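Local coordinates for LBCATS-a (Synthetic construct, PDB 5EY5), which probably cleaves indole-3-glycerol phosphate into indole and glyceraldehyde 3-phosphate, as tryptophan synthase alpha chains do, and binds sn-glycerol-3-phosphate in its pocket, at residues L19-T24 with R38-A43; T32-V37 with R86-K91; G44-E49 with E259-V264; K80-V85 with V115-E120. One frame throughout, in Å; residues are numbered along the deposited sequence.

Interaction 1: residues L19-T24 with R38-A43; sequences LIPFIT and RALVEA
The puckered pyrrolidine ring of Pro21 meets the forked end of Leu40 through two neighbouring carbons, CB and CG. Both methyls of the leucine take part: Pro21 CG lies 3.9 Å from Leu40 CD1 and 4.1 Å from Leu40 CD2, and Pro21 CB is 4.1 Å from each of those two methyls. The near equality of these four distances is evidence that the fork straddles the CB-CG bond rather than pressing on a single atom. Two torsions direct it there: CG of Leu40 is anti to its carbonyl carbon (chi1 -70°), and an extended chi2 of 176° carries the branch outward from the helix. The two side chains then run past each other in opposite directions. Ile23, two residues along the strand, adds a looser touch, its CD1 at 4.3 Å from Leu40 CD1. No hydrogen bond crosses between the segments; all three residues are buried and the joint is apolar, with Leu40 supplying 69 of the 151 Å² covered. This is the strand-to-helix packing of a beta-alpha-beta crossover in a TIM barrel: strand 18-24 in the barrel wall, helix 30-42 outside it, strand 48-51 next in the sheet. Pro21 and Ile23 also touch Ile236 of helix 234-241, while Leu40 meets Val257 of helix 249-263, which places the contact between helix 30-42 and those two C-terminal helices on the outside of the barrel.

Interaction 2: residues T32-V37 with R86-K91; sequences TTLELV and RELREK
Leu34 and Leu88 are brought together by different torsions: CG of Leu34 stands anti to its backbone N (chi1 -167°), whereas chi1 of Leu88, -118°, falls away from any staggered position. The first setting swings Leu34 CD1 to 3.7 Å from Leu88 CG, the two chains passing in opposite directions. Leu88 also reaches Val37 one turn further on, whose CG1 branch is modelled 3.3 Å from Leu88 CD1. That spacing is tighter than normal for two carbons, and together with the unusual chi1 it suggests either local strain at Leu88 or some imprecision in its placement. Leu88 CD2, at 4.0 Å from the same Val37 CG1, has a more ordinary separation. At the solvent side Leu34 CD2 rests against CB of Glu87, at 4.4 Å, while the glutamate's carboxylate leads away. The axes of the two short helical segments approach to 11.0 Å and run in roughly the same direction, 35° apart, a spacing spanned by these leucine and valine branches without any hydrogen bond. Helices 30-42 and 78-91 are thus neighbours in the outer layer of the barrel. Helix 30-42 rests on strand 48-51, where Val37 touches Ile48 and Leu50, and helix 78-91 on strand 97-100; Met84 of helix 78-91 extends the seam by packing on Leu34.

Interaction 3: residues G44-E49 with E259-V264; sequences GADIIE and ELREAV. With G3P (sn-glycerol-3-phosphate), chain E.
Arg261 sends one terminal nitrogen, NH1, to two acceptors of the 44-49 segment. Its bond to the backbone oxygen of Gly44 is 2.9 Å from Arg261 NH1 to Gly44 O, with an N-H...O angle of 148°; the donor stands above the carbonyl plane, while the oxygen lies in the guanidinium plane. The second partner is Asp46 OD2, 2.6 Å from Arg261 NH1 at 142°, a salt bridge that meets the carboxylate on its syn side but somewhat out of its plane. Only OD2 is in bonding range, Asp46 OD1 being 3.7 Å from Arg261 NH1, and the planes are 73° apart, so it is not a paired, side-by-side bridge. The other terminal nitrogen is engaged as well: Arg261 NH2 donates a hydrogen bond to Val264 O at 2.8 Å, in the guanidinium plane, and NH2 also bonds to Lys17 O. Asp46 OD2 has a second donor, Leu19 N. A chain bent at chi2 and chi3 folds the arginine over Gly44, whose CA is 3.7 Å from Arg261 CD; this glycine ends helix 30-42 in a Schellman motif and has no side chain to obstruct that path. On strand 48-51, Glu49 OE2 accepts a hydrogen bond from O1 of sn-glycerol-3-phosphate at 2.5 Å, placing this strand in the ligand pocket. Chemically, the guanidinium joins the end of helix 30-42 (Gly44), the loop before strand 48-51 (Asp46), the residue just after helix 249-263 (Val264) and Lys17 ahead of strand 18-24; two donors on Asp46 OD2 would be expected to stabilise its ionised form.

Interaction 4: residues K80-V85 with V115-E120; sequences KVFEMV and VKECAE
Phe82 presents one ring face to Glu117 and part of its rim to Cys118. Glu117 CG sits over the middle of the face, 12° off the ring normal, in a CH-pi arrangement whose exact separation is doubtful. Glu117 CB accompanies it, 3.9 Å from Phe82 CE2. The sulfur-aromatic contact comes from another direction: Cys118 SG is 5.2 Å from the centroid of the Phe82 ring and 85° off its normal, hence in the ring plane, with Phe82 CE1 at 4.0 Å. CG of Glu117 lies anti to its backbone N and the chain bends at chi2, which lays the methylene on the ring while the carboxylate turns steeply against it. Second-shell neighbours follow on both sides: Glu117 OE1 has Arg86 as a long, weak ion-pair partner, and Phe82 meets the ring of Phe99. No hydrogen bond links the two segments, and Phe82 supplies 80 of the 156 Å² covered. This joins helices 78-91 and 111-121 in the outer layer of the barrel, beside strand 97-100, which carries Phe99, with helix 137-146 on the far flank packing against Val115.

From the N terminus, interaction 1 closes a short loop within the first beta-alpha-beta unit, joining strand 18-24 to helix 30-42. Before that loop is complete, interaction 2 starts on the same helix and runs on to helix 78-91, so the two cross. Interaction 3 follows interaction 1 in series, opening in the turn that leads into strand 48-51 and closing only at helix 249-263, after most of the barrel; it crosses interaction 2. Interaction 4 lies nested inside that long loop, and crosses interaction 2, since 80-85 comes before 86-91 and 115-120 after it, both contacts using helix 78-91. Together they bind neighbouring outer helices to one another and to the first strands, while interaction 3 brings the C-terminal helix back to the start.

Interaction 1: residues L19-T24 with R38-A43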
# COMPACT_ATOMS: atom_id res chain seq x y z
N LEU A 19 -49.64 -30.72 8.78
CA LEU A 19 -48.24 -30.78 9.18
C LEU A 19 -47.40 -30.94 7.92
O LEU A 19 -47.60 -31.88 7.15
CB LEU A 19 -47.98 -31.94 10.14
CG LEU A 19 -46.50 -32.28 10.36
CD1 LEU A 19 -45.82 -31.13 11.06
CD2 LEU A 19 -46.37 -33.56 11.19
N ILE A 20 -46.46 -30.02 7.71
CA ILE A 20 -45.73 -29.97 6.45
C ILE A 20 -44.25 -30.06 6.77
O ILE A 20 -43.62 -29.02 7.02
CB ILE A 20 -46.05 -28.69 5.67
CG1 ILE A 20 -47.57 -28.54 5.47
CG2 ILE A 20 -45.27 -28.65 4.36
CD1 ILE A 20 -48.03 -27.11 5.22
N PRO A 21 -43.64 -31.24 6.78
CA PRO A 21 -42.19 -31.32 7.02
C PRO A 21 -41.40 -30.88 5.80
O PRO A 21 -41.81 -31.11 4.65
CB PRO A 21 -41.95 -32.80 7.35
CG PRO A 21 -43.11 -33.53 6.76
CD PRO A 21 -44.28 -32.58 6.80
N PHE A 22 -40.25 -30.25 6.05
CA PHE A 22 -39.26 -29.98 5.01
C PHE A 22 -38.00 -30.79 5.28
O PHE A 22 -37.45 -30.73 6.38
CB PHE A 22 -38.90 -28.49 4.98
CG PHE A 22 -37.63 -28.19 4.21
CD1 PHE A 22 -37.70 -27.77 2.90
CD2 PHE A 22 -36.38 -28.34 4.80
CE1 PHE A 22 -36.54 -27.50 2.18
CE2 PHE A 22 -35.24 -28.10 4.10
CZ PHE A 22 -35.31 -27.67 2.79
N ILE A 23 -37.52 -31.53 4.27
CA ILE A 23 -36.16 -32.05 4.29
C ILE A 23 -35.44 -31.66 3.00
O ILE A 23 -36.05 -31.42 1.97
CB ILE A 23 -36.09 -33.59 4.45
CG1 ILE A 23 -36.86 -34.27 3.32
CG2 ILE A 23 -36.56 -34.00 5.84
CD1 ILE A 23 -36.72 -35.78 3.33
N THR A 24 -34.11 -31.61 3.09
CA THR A 24 -33.29 -31.40 1.90
C THR A 24 -33.14 -32.71 1.14
O THR A 24 -32.72 -33.71 1.72
CB THR A 24 -31.91 -30.85 2.29
OG1 THR A 24 -32.05 -29.55 2.86
CG2 THR A 24 -30.97 -30.78 1.06
N ARG A 38 -40.93 -41.72 3.01
CA ARG A 38 -41.85 -42.78 3.37
C ARG A 38 -42.13 -42.76 4.87
O ARG A 38 -43.28 -42.89 5.30
CB ARG A 38 -41.30 -44.14 2.93
CG ARG A 38 -41.49 -44.45 1.44
CD ARG A 38 -40.61 -45.59 0.98
NE ARG A 38 -40.69 -45.78 -0.46
CZ ARG A 38 -39.82 -46.49 -1.18
NH1 ARG A 38 -38.79 -47.08 -0.59
NH2 ARG A 38 -39.99 -46.62 -2.49
N ALA A 39 -41.08 -42.57 5.67
CA ALA A 39 -41.26 -42.42 7.11
C ALA A 39 -42.14 -41.23 7.44
O ALA A 39 -42.99 -41.31 8.33
CB ALA A 39 -39.89 -42.28 7.79
N LEU A 40 -41.96 -40.11 6.73
CA LEU A 40 -42.72 -38.90 7.03
C LEU A 40 -44.20 -39.12 6.79
O LEU A 40 -45.04 -38.68 7.59
CB LEU A 40 -42.21 -37.73 6.18
CG LEU A 40 -40.83 -37.18 6.52
CD1 LEU A 40 -40.44 -36.10 5.52
CD2 LEU A 40 -40.82 -36.67 7.95
N VAL A 41 -44.54 -39.81 5.69
CA VAL A 41 -45.93 -40.13 5.39
C VAL A 41 -46.52 -41.00 6.48
O VAL A 41 -47.61 -40.73 6.99
CB VAL A 41 -46.02 -40.81 4.01
CG1 VAL A 41 -47.44 -41.27 3.73
CG2 VAL A 41 -45.54 -39.84 2.92
N GLU A 42 -45.81 -42.07 6.85
CA GLU A 42 -46.29 -42.96 7.90
C GLU A 42 -46.45 -42.24 9.23
O GLU A 42 -47.23 -42.68 10.09
CB GLU A 42 -45.32 -44.13 8.06
CG GLU A 42 -45.14 -44.93 6.78
CD GLU A 42 -46.45 -45.49 6.26
OE1 GLU A 42 -46.77 -46.65 6.58
OE2 GLU A 42 -47.16 -44.76 5.53
N ALA A 43 -45.71 -41.15 9.44
CA ALA A 43 -45.79 -40.37 10.67
C ALA A 43 -46.89 -39.32 10.63
O ALA A 43 -47.06 -38.60 11.62
CB ALA A 43 -44.44 -39.71 10.96

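Interaction 2: residues T32-V37 with R86-K91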
# COMPACT_ATOMS: atom_id res chain seq x y z
N THR A 32 -31.63 -42.32 1.22
CA THR A 32 -32.09 -42.01 2.56
C THR A 32 -33.24 -41.01 2.54
O THR A 32 -34.13 -41.07 3.39
CB THR A 32 -30.91 -41.48 3.40
OG1 THR A 32 -29.87 -42.46 3.41
CG2 THR A 32 -31.35 -41.20 4.84
N THR A 33 -33.23 -40.09 1.57
CA THR A 33 -34.36 -39.19 1.39
C THR A 33 -35.64 -39.97 1.14
O THR A 33 -36.68 -39.71 1.77
CB THR A 33 -34.11 -38.23 0.22
OG1 THR A 33 -32.86 -37.54 0.40
CG2 THR A 33 -35.24 -37.22 0.13
N LEU A 34 -35.60 -40.86 0.16
CA LEU A 34 -36.72 -41.75 -0.12
C LEU A 34 -37.23 -42.42 1.16
O LEU A 34 -38.41 -42.34 1.49
CB LEU A 34 -36.29 -42.81 -1.14
CG LEU A 34 -37.42 -43.61 -1.77
CD1 LEU A 34 -38.49 -42.64 -2.26
CD2 LEU A 34 -36.86 -44.43 -2.91
N GLU A 35 -36.34 -43.13 1.86
CA GLU A 35 -36.71 -43.72 3.15
C GLU A 35 -37.35 -42.68 4.07
O GLU A 35 -38.36 -42.97 4.73
CB GLU A 35 -35.49 -44.33 3.83
CG GLU A 35 -35.13 -45.73 3.35
CD GLU A 35 -34.40 -46.54 4.42
OE1 GLU A 35 -33.16 -46.40 4.54
OE2 GLU A 35 -35.08 -47.30 5.16
N LEU A 36 -36.80 -41.46 4.10
CA LEU A 36 -37.32 -40.41 4.98
C LEU A 36 -38.71 -39.97 4.56
O LEU A 36 -39.61 -39.85 5.41
CB LEU A 36 -36.36 -39.21 5.01
CG LEU A 36 -35.08 -39.51 5.78
CD1 LEU A 36 -34.05 -38.40 5.61
CD2 LEU A 36 -35.38 -39.77 7.25
N VAL A 37 -38.92 -39.74 3.26
CA VAL A 37 -40.25 -39.39 2.78
C VAL A 37 -41.26 -40.44 3.22
O VAL A 37 -42.33 -40.12 3.75
CB VAL A 37 -40.25 -39.23 1.25
CG1 VAL A 37 -41.68 -38.97 0.75
CG2 VAL A 37 -39.29 -38.11 0.84
N ARG A 86 -40.31 -40.02 -8.92
CA ARG A 86 -41.01 -41.02 -9.73
C ARG A 86 -40.98 -42.39 -9.06
O ARG A 86 -41.98 -43.11 -9.09
CB ARG A 86 -40.41 -41.08 -11.14
CG ARG A 86 -40.83 -39.88 -12.00
CD ARG A 86 -40.54 -40.10 -13.48
NE ARG A 86 -39.14 -40.41 -13.73
CZ ARG A 86 -38.19 -39.49 -13.93
NH1 ARG A 86 -38.49 -38.20 -13.92
NH2 ARG A 86 -36.94 -39.88 -14.15
N GLU A 87 -39.86 -42.75 -8.43
CA GLU A 87 -39.88 -43.97 -7.62
C GLU A 87 -40.92 -43.85 -6.52
O GLU A 87 -41.67 -44.79 -6.25
CB GLU A 87 -38.50 -44.25 -7.02
CG GLU A 87 -37.36 -44.20 -8.02
CD GLU A 87 -37.70 -44.93 -9.31
OE1 GLU A 87 -37.85 -46.17 -9.28
OE2 GLU A 87 -37.82 -44.25 -10.36
N LEU A 88 -41.00 -42.68 -5.89
CA LEU A 88 -42.06 -42.45 -4.91
C LEU A 88 -43.43 -42.72 -5.51
O LEU A 88 -44.23 -43.48 -4.95
CB LEU A 88 -41.98 -41.02 -4.39
CG LEU A 88 -41.71 -40.90 -2.90
CD1 LEU A 88 -41.48 -39.43 -2.54
CD2 LEU A 88 -42.85 -41.52 -2.08
N ARG A 89 -43.72 -42.10 -6.65
CA ARG A 89 -45.06 -42.20 -7.22
C ARG A 89 -45.41 -43.61 -7.63
O ARG A 89 -46.60 -43.92 -7.78
CB ARG A 89 -45.20 -41.26 -8.42
CG ARG A 89 -45.15 -39.79 -8.06
CD ARG A 89 -46.18 -39.46 -7.00
NE ARG A 89 -46.20 -38.03 -6.66
CZ ARG A 89 -46.75 -37.55 -5.55
NH1 ARG A 89 -47.28 -38.40 -4.67
NH2 ARG A 89 -46.75 -36.24 -5.30
N GLU A 90 -44.42 -44.48 -7.84
CA GLU A 90 -44.75 -45.86 -8.18
C GLU A 90 -45.64 -46.47 -7.11
O GLU A 90 -46.57 -47.21 -7.42
CB GLU A 90 -43.47 -46.68 -8.36
CG GLU A 90 -42.75 -46.39 -9.67
CD GLU A 90 -41.61 -47.35 -9.93
OE1 GLU A 90 -40.92 -47.73 -8.96
OE2 GLU A 90 -41.41 -47.74 -11.11
N LYS A 91 -45.39 -46.14 -5.84
CA LYS A 91 -46.11 -46.76 -4.73
C LYS A 91 -46.98 -45.80 -3.94
O LYS A 91 -47.87 -46.26 -3.22
CB LYS A 91 -45.12 -47.45 -3.77
CG LYS A 91 -45.77 -48.21 -2.63
CD LYS A 91 -46.56 -49.42 -3.11
CE LYS A 91 -47.20 -50.18 -1.95
NZ LYS A 91 -47.71 -51.52 -2.34

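Interaction 3: residues G44-E49 with E259-V264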
# COMPACT_ATOMS: atom_id res chain seq x y z
N GLY A 44 -47.63 -39.21 9.54
CA GLY A 44 -48.79 -38.33 9.46
C GLY A 44 -48.59 -37.06 8.65
O GLY A 44 -49.53 -36.26 8.57
N ALA A 45 -47.42 -36.85 8.05
CA ALA A 45 -47.22 -35.65 7.26
C ALA A 45 -48.29 -35.54 6.18
O ALA A 45 -48.68 -36.53 5.56
CB ALA A 45 -45.83 -35.66 6.62
N ASP A 46 -48.77 -34.32 5.96
CA ASP A 46 -49.84 -34.10 5.00
C ASP A 46 -49.33 -33.62 3.67
O ASP A 46 -49.92 -33.93 2.63
CB ASP A 46 -50.84 -33.08 5.55
CG ASP A 46 -51.51 -33.55 6.82
OD1 ASP A 46 -52.42 -34.39 6.72
OD2 ASP A 46 -51.11 -33.08 7.91
N ILE A 47 -48.26 -32.84 3.70
CA ILE A 47 -47.57 -32.36 2.52
C ILE A 47 -46.09 -32.43 2.86
O ILE A 47 -45.71 -32.19 4.01
CB ILE A 47 -47.96 -30.91 2.16
CG1 ILE A 47 -49.47 -30.80 1.90
CG2 ILE A 47 -47.10 -30.41 0.98
CD1 ILE A 47 -50.01 -29.36 1.90
N ILE A 48 -45.27 -32.77 1.88
CA ILE A 48 -43.84 -32.89 2.09
C ILE A 48 -43.15 -31.88 1.20
O ILE A 48 -43.38 -31.87 -0.03
CB ILE A 48 -43.33 -34.31 1.81
CG1 ILE A 48 -43.83 -35.25 2.91
CG2 ILE A 48 -41.80 -34.29 1.71
CD1 ILE A 48 -43.69 -36.70 2.58
N GLU A 49 -42.34 -31.02 1.81
CA GLU A 49 -41.44 -30.14 1.10
C GLU A 49 -40.09 -30.82 0.94
O GLU A 49 -39.50 -31.30 1.92
CB GLU A 49 -41.27 -28.81 1.83
CG GLU A 49 -42.51 -27.94 1.84
CD GLU A 49 -42.31 -26.64 2.62
OE1 GLU A 49 -43.32 -25.95 2.88
OE2 GLU A 49 -41.15 -26.31 2.97
N GLU A 259 -44.17 -36.77 17.37
CA GLU A 259 -44.45 -35.75 18.37
C GLU A 259 -45.08 -34.53 17.72
O GLU A 259 -46.06 -33.97 18.23
CB GLU A 259 -43.17 -35.34 19.10
CG GLU A 259 -42.41 -36.44 19.78
CD GLU A 259 -41.07 -35.95 20.31
OE1 GLU A 259 -40.08 -36.70 20.21
OE2 GLU A 259 -41.02 -34.81 20.82
N LEU A 260 -44.52 -34.09 16.60
CA LEU A 260 -45.07 -32.94 15.90
C LEU A 260 -46.49 -33.21 15.45
O LEU A 260 -47.35 -32.32 15.49
CB LEU A 260 -44.20 -32.57 14.70
CG LEU A 260 -42.72 -32.25 14.89
CD1 LEU A 260 -42.03 -32.05 13.54
CD2 LEU A 260 -42.54 -31.04 15.80
N ARG A 261 -46.77 -34.44 15.01
CA ARG A 261 -48.11 -34.77 14.53
C ARG A 261 -49.13 -34.73 15.65
O ARG A 261 -50.25 -34.22 15.48
CB ARG A 261 -48.08 -36.15 13.85
CG ARG A 261 -49.44 -36.71 13.39
CD ARG A 261 -49.96 -36.03 12.12
NE ARG A 261 -50.54 -34.71 12.39
CZ ARG A 261 -51.04 -33.90 11.45
NH1 ARG A 261 -51.02 -34.28 10.17
NH2 ARG A 261 -51.53 -32.72 11.78
N GLU A 262 -48.78 -35.28 16.82
CA GLU A 262 -49.68 -35.19 17.96
C GLU A 262 -49.89 -33.74 18.38
O GLU A 262 -50.94 -33.39 18.92
CB GLU A 262 -49.15 -36.01 19.14
N ALA A 263 -48.90 -32.88 18.11
CA ALA A 263 -49.00 -31.47 18.48
C ALA A 263 -49.78 -30.64 17.47
O ALA A 263 -50.50 -29.72 17.86
CB ALA A 263 -47.60 -30.88 18.67
N VAL A 264 -49.66 -30.93 16.17
CA VAL A 264 -50.31 -30.10 15.16
C VAL A 264 -51.77 -30.52 15.01
O VAL A 264 -52.10 -31.43 14.24
CB VAL A 264 -49.56 -30.15 13.83
CG1 VAL A 264 -50.38 -29.47 12.73
CG2 VAL A 264 -48.19 -29.50 13.97
O1 G3P E . -40.05 -24.58 4.47
C1 G3P E . -38.78 -24.07 4.75
C2 G3P E . -38.27 -24.61 6.08
O2 G3P E . -36.88 -24.40 6.11
C3 G3P E . -38.97 -23.95 7.29
O1P G3P E . -38.11 -23.11 8.02
O4P G3P E . -36.11 -24.52 8.77
O2P G3P E . -36.81 -22.61 10.25
O3P G3P E . -38.22 -24.60 10.12
P G3P E . -37.29 -23.72 9.32

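Interaction 4: residues K80-V85 with V115-E120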
# COMPACT_ATOMS: atom_id res chain seq x y z
N LYS A 80 -32.05 -36.03 -10.58
CA LYS A 80 -32.02 -37.15 -9.63
C LYS A 80 -33.17 -37.07 -8.62
O LYS A 80 -33.70 -38.10 -8.20
CB LYS A 80 -30.67 -37.19 -8.91
CG LYS A 80 -29.53 -37.78 -9.74
CD LYS A 80 -28.18 -37.56 -9.09
CE LYS A 80 -27.04 -38.04 -9.97
NZ LYS A 80 -25.71 -37.61 -9.46
N VAL A 81 -33.55 -35.87 -8.21
CA VAL A 81 -34.69 -35.76 -7.31
C VAL A 81 -35.98 -36.11 -8.05
O VAL A 81 -36.87 -36.78 -7.50
CB VAL A 81 -34.73 -34.37 -6.66
CG1 VAL A 81 -35.76 -34.32 -5.50
CG2 VAL A 81 -33.34 -34.00 -6.14
N PHE A 82 -36.08 -35.70 -9.32
CA PHE A 82 -37.20 -36.12 -10.17
C PHE A 82 -37.32 -37.64 -10.23
O PHE A 82 -38.43 -38.20 -10.11
CB PHE A 82 -37.03 -35.55 -11.58
CG PHE A 82 -37.46 -34.11 -11.71
CD1 PHE A 82 -38.62 -33.66 -11.11
CD2 PHE A 82 -36.70 -33.22 -12.45
CE1 PHE A 82 -39.01 -32.34 -11.24
CE2 PHE A 82 -37.09 -31.90 -12.58
CZ PHE A 82 -38.23 -31.45 -11.98
N GLU A 83 -36.21 -38.34 -10.45
CA GLU A 83 -36.27 -39.80 -10.51
C GLU A 83 -36.70 -40.38 -9.17
O GLU A 83 -37.44 -41.37 -9.11
CB GLU A 83 -34.92 -40.38 -10.94
N MET A 84 -36.24 -39.79 -8.07
CA MET A 84 -36.68 -40.23 -6.75
C MET A 84 -38.17 -40.00 -6.58
O MET A 84 -38.88 -40.86 -6.06
CB MET A 84 -35.89 -39.50 -5.66
CG MET A 84 -36.02 -40.13 -4.28
SD MET A 84 -36.18 -38.88 -3.01
CE MET A 84 -37.89 -38.41 -3.29
N VAL A 85 -38.68 -38.84 -7.02
CA VAL A 85 -40.12 -38.60 -6.94
C VAL A 85 -40.88 -39.61 -7.79
O VAL A 85 -41.98 -40.06 -7.42
CB VAL A 85 -40.45 -37.14 -7.34
CG1 VAL A 85 -41.96 -36.90 -7.37
CG2 VAL A 85 -39.79 -36.19 -6.37
N VAL A 115 -41.22 -27.13 -15.25
CA VAL A 115 -42.60 -27.33 -14.84
C VAL A 115 -43.20 -28.55 -15.53
O VAL A 115 -43.99 -29.29 -14.94
CB VAL A 115 -43.43 -26.05 -15.11
CG1 VAL A 115 -44.82 -26.18 -14.52
CG2 VAL A 115 -42.71 -24.84 -14.53
N LYS A 116 -42.85 -28.77 -16.81
CA LYS A 116 -43.34 -29.97 -17.49
C LYS A 116 -42.84 -31.23 -16.79
O LYS A 116 -43.61 -32.17 -16.57
CB LYS A 116 -42.91 -29.95 -18.96
CG LYS A 116 -43.52 -31.08 -19.79
CD LYS A 116 -42.86 -31.20 -21.17
CE LYS A 116 -43.46 -32.35 -21.97
NZ LYS A 116 -42.75 -32.58 -23.26
N GLU A 117 -41.56 -31.27 -16.44
CA GLU A 117 -41.04 -32.42 -15.71
C GLU A 117 -41.67 -32.54 -14.33
O GLU A 117 -41.87 -33.66 -13.83
CB GLU A 117 -39.52 -32.34 -15.59
CG GLU A 117 -38.90 -33.45 -14.76
CD GLU A 117 -38.72 -34.74 -15.54
OE1 GLU A 117 -37.60 -35.30 -15.50
OE2 GLU A 117 -39.68 -35.19 -16.20
N CYS A 118 -42.01 -31.41 -13.70
CA CYS A 118 -42.74 -31.48 -12.43
C CYS A 118 -44.05 -32.24 -12.60
O CYS A 118 -44.36 -33.14 -11.82
CB CYS A 118 -43.02 -30.08 -11.89
SG CYS A 118 -41.62 -29.34 -11.05
N ALA A 119 -44.82 -31.88 -13.63
CA ALA A 119 -46.13 -32.48 -13.83
C ALA A 119 -46.01 -33.96 -14.18
O ALA A 119 -46.85 -34.76 -13.77
CB ALA A 119 -46.91 -31.73 -14.91
N GLU A 120 -44.97 -34.33 -14.91
CA GLU A 120 -44.86 -35.73 -15.32
C GLU A 120 -44.32 -36.60 -14.19
O GLU A 120 -44.72 -37.75 -14.05
CB GLU A 120 -43.99 -35.85 -16.57
CG GLU A 120 -44.42 -34.94 -17.70
CD GLU A 120 -43.76 -35.29 -19.02
OE1 GLU A 120 -44.47 -35.75 -19.93
OE2 GLU A 120 -42.53 -35.13 -19.13